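PDB 3U4T: TPR repeat-containing protein from Cytophaga hutchinsonii, which is of unknown function but, as a tetratricopeptide-repeat protein built of packed antiparallel helices, probably serves as a scaffold for binding other proteins. Local coordinates for residues Ile60-Tyr63 and Phe64-Asn68; Lys73-Asp76 and Phe77-Tyr80; Gln150-Tyr154 and Asn155-Val159; Arg184-Ala187 and Ala188-Pro191. The protein carries 1 engineered substitution. All coordinates share one frame; numbering follows the deposited sequence.

Contact 1 of 4, residues Ile60-Tyr63 and Phe64-Asn68; sequences IETY and FSKVN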
loop_
_atom_site.group_PDB
_atom_site.type_symbol
_atom_site.label_atom_id
_atom_site.label_comp_id
_atom_site.label_asym_id
_atom_site.label_seq_id
_atom_site.Cartn_x
_atom_site.Cartn_y
_atom_site.Cartn_z
ATOM N N ILE A 60 -3.708 -4.481 -24.541
ATOM C CA ILE A 60 -4.894 -4.866 -23.799
ATOM C C ILE A 60 -6.146 -4.495 -24.587
ATOM O O ILE A 60 -7.205 -5.095 -24.400
ATOM C CB ILE A 60 -4.933 -4.206 -22.409
ATOM C CG1 ILE A 60 -5.964 -4.921 -21.542
ATOM C CG2 ILE A 60 -5.260 -2.740 -22.531
ATOM C CD1 ILE A 60 -5.618 -6.372 -21.284
ATOM N N GLU A 61 -6.026 -3.519 -25.487
ATOM C CA GLU A 61 -7.176 -3.105 -26.281
ATOM C C GLU A 61 -7.334 -4.014 -27.494
ATOM O O GLU A 61 -8.444 -4.268 -27.953
ATOM C CB GLU A 61 -7.042 -1.628 -26.682
ATOM C CG GLU A 61 -6.981 -0.704 -25.454
ATOM C CD GLU A 61 -6.976 0.781 -25.782
ATOM O OE1 GLU A 61 -6.248 1.192 -26.714
ATOM O OE2 GLU A 61 -7.687 1.541 -25.088
ATOM N N THR A 62 -6.221 -4.514 -28.013
ATOM C CA THR A 62 -6.278 -5.423 -29.138
ATOM C C THR A 62 -6.919 -6.676 -28.545
ATOM O O THR A 62 -7.803 -7.290 -29.141
ATOM C CB THR A 62 -4.866 -5.745 -29.658
ATOM O OG1 THR A 62 -4.332 -4.592 -30.320
ATOM C CG2 THR A 62 -4.904 -6.918 -30.628
ATOM N N TYR A 63 -6.472 -7.052 -27.355
ATOM C CA TYR A 63 -7.046 -8.204 -26.683
ATOM C C TYR A 63 -8.583 -8.110 -26.616
ATOM O O TYR A 63 -9.278 -9.014 -27.077
ATOM C CB TYR A 63 -6.488 -8.301 -25.270
ATOM C CG TYR A 63 -7.151 -9.362 -24.429
ATOM C CD1 TYR A 63 -6.952 -10.711 -24.700
ATOM C CD2 TYR A 63 -7.951 -9.016 -23.344
ATOM C CE1 TYR A 63 -7.528 -11.695 -23.906
ATOM C CE2 TYR A 63 -8.533 -9.993 -22.544
ATOM C CZ TYR A 63 -8.314 -11.329 -22.833
ATOM O OH TYR A 63 -8.878 -12.304 -22.057
ATOM N N PHE A 64 -9.105 -7.018 -26.049
ATOM C CA PHE A 64 -10.557 -6.848 -25.908
ATOM C C PHE A 64 -11.359 -6.679 -27.200
ATOM O O PHE A 64 -12.587 -6.776 -27.191
ATOM C CB PHE A 64 -10.875 -5.689 -24.956
ATOM C CG PHE A 64 -10.766 -6.055 -23.514
ATOM C CD1 PHE A 64 -11.548 -7.074 -22.992
ATOM C CD2 PHE A 64 -9.840 -5.429 -22.687
ATOM C CE1 PHE A 64 -11.416 -7.470 -21.645
ATOM C CE2 PHE A 64 -9.696 -5.812 -21.343
ATOM C CZ PHE A 64 -10.483 -6.838 -20.825
ATOM N N SER A 65 -10.677 -6.434 -28.310
ATOM C CA SER A 65 -11.360 -6.291 -29.583
ATOM C C SER A 65 -11.360 -7.652 -30.268
ATOM O O SER A 65 -11.892 -7.806 -31.365
ATOM C CB SER A 65 -10.612 -5.284 -30.450
ATOM O OG SER A 65 -9.367 -5.834 -30.844
ATOM N N LYS A 66 -10.751 -8.638 -29.612
ATOM C CA LYS A 66 -10.649 -10.000 -30.143
ATOM C C LYS A 66 -11.172 -11.097 -29.224
ATOM O O LYS A 66 -11.629 -12.132 -29.698
ATOM C CB LYS A 66 -9.190 -10.326 -30.483
ATOM C CG LYS A 66 -8.699 -9.777 -31.808
ATOM C CD LYS A 66 -7.203 -9.972 -31.942
ATOM C CE LYS A 66 -6.791 -10.130 -33.395
ATOM N NZ LYS A 66 -7.279 -9.023 -34.265
ATOM N N VAL A 67 -11.093 -10.886 -27.914
ATOM C CA VAL A 67 -11.547 -11.901 -26.971
ATOM C C VAL A 67 -13.050 -12.060 -26.951
ATOM O O VAL A 67 -13.801 -11.122 -27.202
ATOM C CB VAL A 67 -11.105 -11.600 -25.525
ATOM C CG1 VAL A 67 -11.881 -10.410 -24.975
ATOM C CG2 VAL A 67 -11.336 -12.840 -24.642
ATOM N N ASN A 68 -13.473 -13.274 -26.646
ATOM C CA ASN A 68 -14.877 -13.616 -26.539
ATOM C C ASN A 68 -15.376 -13.210 -25.135
ATOM O O ASN A 68 -14.918 -13.736 -24.111
ATOM C CB ASN A 68 -15.043 -15.122 -26.747
ATOM C CG ASN A 68 -16.467 -15.590 -26.530
ATOM O OD1 ASN A 68 -17.070 -15.334 -25.486
ATOM N ND2 ASN A 68 -17.009 -16.288 -27.516
#
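Tyr63 turns one edge of its ring onto the face of the Phe64 ring, with CD2 over the middle of that face, in a T-shaped stack whose centroids are 5.1 Å apart and whose planes meet at 66°. On a face of the tyrosine ring lies Val67, its CB 4.1 Å from the ring centroid in a CH-pi contact, while CG2 reaches on toward the phenol oxygen. With CG anti to the backbone N (chi1 173°), the ring stands where Val67, four residues on, can fold over it. Ile60 runs beside Phe64 in the same direction, its CG1 3.8 Å from Phe64 CE2, a branched aliphatic chain lying along an aromatic one turn later. This is the C-terminal end of helix 53-64, where residues 60-63 fall within a tetratricopeptide-repeat region, and the regular bonding frays: Phe64 N still reaches Ile60 O at 3.2 Å, but Thr62 O takes both the N and the OG of Ser65, the hydroxyl at 2.7 Å. A small hydroxyl residue suits a last turn, since it can fold back on a carbonyl the helix leaves behind. Replacing Tyr63 by an alanine would probably leave Val67 without the face it rests on, the Phe64 ring without its edge partner, and Asp76 without the phenol that weakly bonds it. Tyr63 O accepts from Lys66 N and, 2.7 Å away, from Val67 N.

Contact 2 of 4, residues Lys73-Asp76 and Phe77-Tyr80; sequences KSAD and FEYY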
loop_
_atom_site.group_PDB
_atom_site.type_symbol
_atom_site.label_atom_id
_atom_site.label_comp_id
_atom_site.label_asym_id
_atom_site.label_seq_id
_atom_site.Cartn_x
_atom_site.Cartn_y
_atom_site.Cartn_z
ATOM N N LYS A 73 -11.589 -12.651 -18.370
ATOM C CA LYS A 73 -11.510 -12.913 -16.937
ATOM C C LYS A 73 -11.423 -11.650 -16.097
ATOM O O LYS A 73 -11.231 -10.555 -16.603
ATOM C CB LYS A 73 -10.297 -13.793 -16.634
ATOM C CG LYS A 73 -10.314 -15.143 -17.306
ATOM C CD LYS A 73 -11.195 -16.117 -16.552
ATOM C CE LYS A 73 -10.599 -17.513 -16.607
ATOM N NZ LYS A 73 -10.786 -18.240 -15.319
ATOM N N SER A 74 -11.560 -11.825 -14.796
ATOM C CA SER A 74 -11.481 -10.723 -13.863
ATOM C C SER A 74 -10.130 -10.034 -13.983
ATOM O O SER A 74 -10.020 -8.809 -13.932
ATOM C CB SER A 74 -11.663 -11.260 -12.451
ATOM O OG SER A 74 -11.445 -10.246 -11.504
ATOM N N ALA A 75 -9.100 -10.838 -14.163
ATOM C CA ALA A 75 -7.741 -10.339 -14.276
ATOM C C ALA A 75 -7.536 -9.395 -15.452
ATOM O O ALA A 75 -6.826 -8.402 -15.336
ATOM C CB ALA A 75 -6.777 -11.515 -14.385
ATOM N N ASP A 76 -8.134 -9.708 -16.592
ATOM C CA ASP A 76 -7.976 -8.861 -17.767
ATOM C C ASP A 76 -8.494 -7.452 -17.518
ATOM O O ASP A 76 -7.852 -6.472 -17.913
ATOM C CB ASP A 76 -8.699 -9.484 -18.955
ATOM C CG ASP A 76 -8.326 -10.922 -19.146
ATOM O OD1 ASP A 76 -7.101 -11.209 -19.166
ATOM O OD2 ASP A 76 -9.249 -11.759 -19.277
ATOM N N PHE A 77 -9.655 -7.343 -16.871
ATOM C CA PHE A 77 -10.219 -6.022 -16.578
ATOM C C PHE A 77 -9.298 -5.303 -15.589
ATOM O O PHE A 77 -9.041 -4.094 -15.717
ATOM C CB PHE A 77 -11.623 -6.161 -15.988
ATOM C CG PHE A 77 -12.646 -6.619 -16.975
ATOM C CD1 PHE A 77 -13.345 -5.695 -17.752
ATOM C CD2 PHE A 77 -12.876 -7.977 -17.174
ATOM C CE1 PHE A 77 -14.266 -6.121 -18.716
ATOM C CE2 PHE A 77 -13.793 -8.417 -18.135
ATOM C CZ PHE A 77 -14.485 -7.488 -18.906
ATOM N N GLU A 78 -8.796 -6.054 -14.612
ATOM C CA GLU A 78 -7.891 -5.497 -13.609
ATOM C C GLU A 78 -6.693 -4.821 -14.270
ATOM O O GLU A 78 -6.403 -3.658 -13.991
ATOM C CB GLU A 78 -7.413 -6.599 -12.666
ATOM C CG GLU A 78 -6.191 -6.246 -11.858
ATOM C CD GLU A 78 -5.769 -7.378 -10.946
ATOM O OE1 GLU A 78 -5.898 -8.557 -11.347
ATOM O OE2 GLU A 78 -5.297 -7.088 -9.833
ATOM N N TYR A 79 -6.009 -5.542 -15.154
ATOM C CA TYR A 79 -4.857 -4.979 -15.841
ATOM C C TYR A 79 -5.230 -3.872 -16.818
ATOM O O TYR A 79 -4.413 -3.007 -17.119
ATOM C CB TYR A 79 -4.063 -6.076 -16.549
ATOM C CG TYR A 79 -3.148 -6.801 -15.589
ATOM C CD1 TYR A 79 -3.572 -7.942 -14.914
ATOM C CD2 TYR A 79 -1.910 -6.261 -15.253
ATOM C CE1 TYR A 79 -2.792 -8.515 -13.924
ATOM C CE2 TYR A 79 -1.125 -6.823 -14.267
ATOM C CZ TYR A 79 -1.569 -7.941 -13.603
ATOM O OH TYR A 79 -0.798 -8.453 -12.596
ATOM N N TYR A 80 -6.464 -3.886 -17.304
ATOM C CA TYR A 80 -6.886 -2.838 -18.217
ATOM C C TYR A 80 -6.859 -1.562 -17.394
ATOM O O TYR A 80 -6.308 -0.548 -17.826
ATOM C CB TYR A 80 -8.297 -3.096 -18.745
ATOM C CG TYR A 80 -8.694 -2.178 -19.881
ATOM C CD1 TYR A 80 -7.743 -1.393 -20.536
ATOM C CD2 TYR A 80 -10.014 -2.119 -20.327
ATOM C CE1 TYR A 80 -8.099 -0.571 -21.615
ATOM C CE2 TYR A 80 -10.379 -1.304 -21.397
ATOM C CZ TYR A 80 -9.417 -0.533 -22.033
ATOM O OH TYR A 80 -9.770 0.297 -23.063
#
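The N-terminal two turns of helix 74-86 make this contact, with Lys73 at the N-cap position. A lysine side chain is a poor N-cap, and here the backbone of Lys73 takes part: Lys73 N donates to Asp76 OD2 at 2.7 Å with an N-H...O angle of 164°, meeting the carboxylate on its anti side, 23° out of its plane. An acidic residue suits this N3 position, where it supplies one half of a capping box and would probably be favoured by the helix dipole. Phe77, one turn after Lys73, has CG beside its backbone N (chi1 -71°), which swings the ring back along the helix until CD2 is 3.1 Å from Lys73 O, the oxygen lying at the ring edge near its plane. Tyr79 repeats the pattern two residues later: CD1 brings the edge of its ring to 3.3 Å from Ala75 O. That same oxygen accepts Tyr79 N at 3.0 Å, and Glu78 N reaches Ser74 O at 3.1 Å, so regular i to i+4 bonding runs from Ser74 O onward. Glu78, extended beyond CG, ends in a salt bridge from OE2 to Arg107, while Ser74 OG is taken by Ala100 O. The aromatic side chains divide among neighbouring helices: Phe77 and Tyr80 pack on Gln96 of helix 90-103 and also meet Phe64 of helix 53-64, whereas Tyr79 leans on Val45 and Glu49 of helix 40-49.

Contact 3 of 4, residues Gln150-Tyr154 and Asn155-Val159; sequences QAYYY and NKEYV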
loop_
_atom_site.group_PDB
_atom_site.type_symbol
_atom_site.label_atom_id
_atom_site.label_comp_id
_atom_site.label_asym_id
_atom_site.label_seq_id
_atom_site.Cartn_x
_atom_site.Cartn_y
_atom_site.Cartn_z
ATOM N N GLN A 150 -5.420 4.227 7.934
ATOM C CA GLN A 150 -4.802 5.442 7.456
ATOM C C GLN A 150 -5.875 6.354 6.880
ATOM O O GLN A 150 -5.829 7.572 7.063
ATOM C CB GLN A 150 -3.771 5.127 6.381
ATOM C CG GLN A 150 -2.558 4.379 6.894
ATOM C CD GLN A 150 -1.552 4.145 5.799
ATOM O OE1 GLN A 150 -1.766 3.330 4.910
ATOM N NE2 GLN A 150 -0.455 4.884 5.840
ATOM N N ALA A 151 -6.844 5.776 6.179
ATOM C CA ALA A 151 -7.902 6.605 5.605
ATOM C C ALA A 151 -8.648 7.286 6.742
ATOM O O ALA A 151 -8.899 8.483 6.683
ATOM C CB ALA A 151 -8.855 5.769 4.772
ATOM N N TYR A 152 -8.994 6.519 7.776
ATOM C CA TYR A 152 -9.689 7.067 8.942
ATOM C C TYR A 152 -8.865 8.188 9.585
ATOM O O TYR A 152 -9.375 9.268 9.863
ATOM C CB TYR A 152 -9.941 5.970 9.984
ATOM C CG TYR A 152 -11.044 4.993 9.650
ATOM C CD1 TYR A 152 -12.253 5.432 9.107
ATOM C CD2 TYR A 152 -10.907 3.636 9.937
ATOM C CE1 TYR A 152 -13.299 4.548 8.862
ATOM C CE2 TYR A 152 -11.952 2.738 9.697
ATOM C CZ TYR A 152 -13.142 3.201 9.160
ATOM O OH TYR A 152 -14.170 2.316 8.921
ATOM N N TYR A 153 -7.586 7.915 9.814
ATOM C CA TYR A 153 -6.680 8.876 10.434
ATOM C C TYR A 153 -6.680 10.220 9.731
ATOM O O TYR A 153 -6.853 11.264 10.355
ATOM C CB TYR A 153 -5.250 8.328 10.432
ATOM C CG TYR A 153 -4.209 9.291 10.969
ATOM C CD1 TYR A 153 -3.919 9.349 12.334
ATOM C CD2 TYR A 153 -3.492 10.120 10.108
ATOM C CE1 TYR A 153 -2.930 10.202 12.832
ATOM C CE2 TYR A 153 -2.502 10.984 10.590
ATOM C CZ TYR A 153 -2.224 11.019 11.955
ATOM O OH TYR A 153 -1.245 11.864 12.442
ATOM N N TYR A 154 -6.461 10.193 8.422
ATOM C CA TYR A 154 -6.415 11.425 7.670
ATOM C C TYR A 154 -7.796 12.026 7.542
ATOM O O TYR A 154 -7.936 13.186 7.161
ATOM C CB TYR A 154 -5.756 11.180 6.313
ATOM C CG TYR A 154 -4.271 10.995 6.441
ATOM C CD1 TYR A 154 -3.464 12.014 6.935
ATOM C CD2 TYR A 154 -3.666 9.798 6.075
ATOM C CE1 TYR A 154 -2.082 11.842 7.060
ATOM C CE2 TYR A 154 -2.288 9.620 6.193
ATOM C CZ TYR A 154 -1.504 10.640 6.684
ATOM O OH TYR A 154 -0.135 10.451 6.792
ATOM N N ASN A 155 -8.819 11.246 7.877
ATOM C CA ASN A 155 -10.186 11.764 7.839
ATOM C C ASN A 155 -10.525 12.232 9.248
ATOM O O ASN A 155 -11.679 12.537 9.579
ATOM C CB ASN A 155 -11.187 10.700 7.392
ATOM C CG ASN A 155 -12.504 11.308 6.939
ATOM O OD1 ASN A 155 -12.516 12.294 6.195
ATOM N ND2 ASN A 155 -13.616 10.722 7.370
ATOM N N LYS A 156 -9.484 12.278 10.070
ATOM C CA LYS A 156 -9.573 12.729 11.443
ATOM C C LYS A 156 -10.471 11.886 12.339
ATOM O O LYS A 156 -10.965 12.371 13.349
ATOM C CB LYS A 156 -10.011 14.196 11.478
ATOM C CG LYS A 156 -9.050 15.155 10.777
ATOM C CD LYS A 156 -9.548 16.593 10.855
ATOM C CE LYS A 156 -8.617 17.566 10.126
ATOM N NZ LYS A 156 -8.567 17.341 8.649
ATOM N N GLU A 157 -10.692 10.629 11.967
ATOM C CA GLU A 157 -11.492 9.730 12.800
ATOM C C GLU A 157 -10.449 8.853 13.490
ATOM O O GLU A 157 -10.326 7.661 13.206
ATOM C CB GLU A 157 -12.426 8.868 11.952
ATOM C CG GLU A 157 -13.385 9.661 11.090
ATOM C CD GLU A 157 -14.411 8.781 10.389
ATOM O OE1 GLU A 157 -15.307 8.241 11.073
ATOM O OE2 GLU A 157 -14.320 8.621 9.156
ATOM N N TYR A 158 -9.689 9.469 14.388
ATOM C CA TYR A 158 -8.616 8.785 15.096
ATOM C C TYR A 158 -9.082 7.599 15.899
ATOM O O TYR A 158 -8.404 6.580 15.944
ATOM C CB TYR A 158 -7.873 9.782 15.980
ATOM C CG TYR A 158 -7.481 11.011 15.198
ATOM C CD1 TYR A 158 -6.718 10.895 14.037
ATOM C CD2 TYR A 158 -7.936 12.274 15.563
ATOM C CE1 TYR A 158 -6.424 11.999 13.253
ATOM C CE2 TYR A 158 -7.648 13.395 14.779
ATOM C CZ TYR A 158 -6.892 13.246 13.618
ATOM O OH TYR A 158 -6.626 14.330 12.797
ATOM N N VAL A 159 -10.243 7.715 16.525
ATOM C CA VAL A 159 -10.735 6.595 17.295
ATOM C C VAL A 159 -10.861 5.378 16.377
ATOM O O VAL A 159 -10.363 4.306 16.716
ATOM C CB VAL A 159 -12.095 6.922 17.978
ATOM C CG1 VAL A 159 -12.709 5.657 18.561
ATOM C CG2 VAL A 159 -11.880 7.940 19.097
HETATM O O HOH W 1 -9.337 15.562 6.796
#
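Tyr158 sets a ring edge against the face of Tyr153 in an offset edge-to-face stack, centroids 5.3 Å apart and planes at 67°, and this is the tight part of the contact. Its CG, beside the backbone N (chi1 -50°), turns the ring back toward Tyr153. CD1 stands 3.6 Å from Tyr153 CD1, and CE1, over the rim of the Tyr153 ring, comes 3.0 Å from Tyr153 O. Tyr153 CD2 in turn lies over the centre of a face of Tyr154. With a serine in place of Tyr158, the face of Tyr153 would probably lose the Tyr158 edge that packs on it and a gap would open beside Ala188. Next to the rings the backbone closes helix 142-154 in a Schellman motif. Lys156, with positive phi, is the C-prime residue: Glu157 N bonds Tyr152 O at 2.8 Å, and Lys156 N bonds Tyr153 O at the same length. Asn155 suits the turn because its amide can reach forward: ND2 donates to Glu157 OE2 at 2.8 Å, with the oxygen in the amide plane. That oxygen also lies by the edge of Tyr152, whose hydroxyl bonds Glu132. The looser side belongs to Lys156, exposed and fully stretched as far as its last bend, where NZ donates a hydrogen bond to a water, which in turn donates to Tyr154 O at 2.8 Å. Within the repeat, this turn joins helix 142-154 to helix 158-171; Tyr152 and Asn155 face helix 124-131, while Tyr153 and Tyr158 meet helix 176-189.

Contact 4 of 4, residues Arg184-Ala187 and Ala188-Pro191; sequences RANA and AQDP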
loop_
_atom_site.group_PDB
_atom_site.type_symbol
_atom_site.label_atom_id
_atom_site.label_comp_id
_atom_site.label_asym_id
_atom_site.label_seq_id
_atom_site.Cartn_x
_atom_site.Cartn_y
_atom_site.Cartn_z
ATOM N N ARG A 184 0.483 7.091 16.457
ATOM C CA ARG A 184 0.014 8.269 15.748
ATOM C C ARG A 184 -1.474 8.522 15.959
ATOM O O ARG A 184 -1.899 9.660 16.136
ATOM C CB ARG A 184 0.319 8.121 14.266
ATOM C CG ARG A 184 1.801 8.195 13.975
ATOM C CD ARG A 184 2.088 7.985 12.510
ATOM N NE ARG A 184 3.468 8.289 12.144
ATOM C CZ ARG A 184 3.958 8.073 10.932
ATOM N NH1 ARG A 184 3.176 7.555 10.002
ATOM N NH2 ARG A 184 5.212 8.381 10.647
ATOM N N ALA A 185 -2.259 7.461 15.955
ATOM C CA ALA A 185 -3.687 7.598 16.150
ATOM C C ALA A 185 -3.979 8.150 17.550
ATOM O O ALA A 185 -4.884 8.974 17.727
ATOM C CB ALA A 185 -4.352 6.257 15.965
ATOM N N ASN A 186 -3.216 7.705 18.545
ATOM C CA ASN A 186 -3.412 8.176 19.912
ATOM C C ASN A 186 -2.839 9.580 20.163
ATOM O O ASN A 186 -3.385 10.351 20.955
ATOM C CB ASN A 186 -2.850 7.143 20.892
ATOM C CG ASN A 186 -3.844 6.018 21.182
ATOM O OD1 ASN A 186 -4.729 6.164 22.018
ATOM N ND2 ASN A 186 -3.709 4.905 20.479
ATOM N N ALA A 187 -1.755 9.928 19.478
ATOM C CA ALA A 187 -1.171 11.266 19.631
ATOM C C ALA A 187 -2.157 12.297 19.085
ATOM O O ALA A 187 -2.205 13.432 19.543
ATOM C CB ALA A 187 0.159 11.366 18.871
ATOM N N ALA A 188 -2.944 11.889 18.094
ATOM C CA ALA A 188 -3.945 12.756 17.484
ATOM C C ALA A 188 -5.085 13.034 18.469
ATOM O O ALA A 188 -5.702 14.102 18.432
ATOM C CB ALA A 188 -4.484 12.101 16.226
ATOM N N GLN A 189 -5.352 12.069 19.350
ATOM C CA GLN A 189 -6.411 12.202 20.350
ATOM C C GLN A 189 -5.929 13.007 21.549
ATOM O O GLN A 189 -6.723 13.503 22.340
ATOM C CB GLN A 189 -6.867 10.831 20.836
ATOM C CG GLN A 189 -7.488 9.956 19.775
ATOM C CD GLN A 189 -7.879 8.598 20.326
ATOM O OE1 GLN A 189 -8.604 8.504 21.315
ATOM N NE2 GLN A 189 -7.404 7.539 19.687
ATOM N N ASP A 190 -4.616 13.136 21.673
ATOM C CA ASP A 190 -4.023 13.873 22.783
ATOM C C ASP A 190 -3.073 14.950 22.220
ATOM O O ASP A 190 -1.877 14.948 22.509
ATOM C CB ASP A 190 -3.287 12.862 23.674
ATOM C CG ASP A 190 -2.644 13.491 24.879
ATOM O OD1 ASP A 190 -3.114 14.559 25.326
ATOM O OD2 ASP A 190 -1.671 12.900 25.387
ATOM N N PRO A 191 -3.615 15.899 21.425
ATOM C CA PRO A 191 -2.880 17.000 20.779
ATOM C C PRO A 191 -1.880 17.766 21.629
ATOM O O PRO A 191 -0.796 18.111 21.154
ATOM C CB PRO A 191 -3.995 17.898 20.246
ATOM C CG PRO A 191 -5.095 17.675 21.225
ATOM C CD PRO A 191 -5.064 16.177 21.386
#
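Asn186 and Gln189 stand side by side and point the same way, their amide planes 25° apart, so that two flat polar groups run nearly alongside each other on one flank of the helix. The approach is loose: Asn186 OD1 is 3.8 Å from Gln189 NE2, and each amide looks to the backbone for its partner. Gln189 has CG beside its own backbone N (chi1 -63°), which carries the chain back over the previous turn; CG lies 3.5 Å from Ala185 O, and NE2 makes a weak hydrogen bond to that same oxygen at 3.5 Å. Asn186 ND2 turns back to the carbonyl of Arg182. Amide side chains suit such a place: the longer glutamine reaches back over a turn, and the shorter asparagine bonds the carbonyl four residues earlier.

The alanines make room for close neighbours. Ala188 directs its methyl to 3.5 Å from Ala185 O, and this small side chain lets Tyr158 of helix 158-171 come against it, as Ala185 does for Phe165. Ala188 N still bonds Arg184 O at 3.1 Å, but Asp190 N has just weak bonds, to Asn186 O and to Ala187 O. Asp190, with CG anti to the backbone N (chi1 -179°), turns its carboxylate to the backbone N of Gln195, with weak bonds to Lys194, Gly196 and Leu197. Pro191 follows and has no N-H to give. Weakening carbonyl-to-amide bonds and then a proline mark the fraying C-terminal end of helix 176-189 in an all-helical, tetratricopeptide-type fold.

The four contacts fall into two pairs along the chain. Contacts 1 and 2, on consecutive helices 53-64 and 74-86, have centres 11 Å apart and touch: Glu61 OE2 and Tyr80 OH, 3.2 Å apart, probably share a hydrogen bond, and Ile60 CG2 packs 3.5 Å from Tyr80 CD1. Contacts 3 and 4 are likewise 11 Å apart between centres, where the closest touches are packing ones, with Tyr158 CG 3.4 Å from Ala188 CB and Tyr153 CE1 against Arg184 O. Between the pairs there is no touch; contacts 2 and 3 stay about 18 Å apart at their nearest atoms, and contacts 1 and 4 lie on opposite sides of the chain's centre, 51 Å between centres.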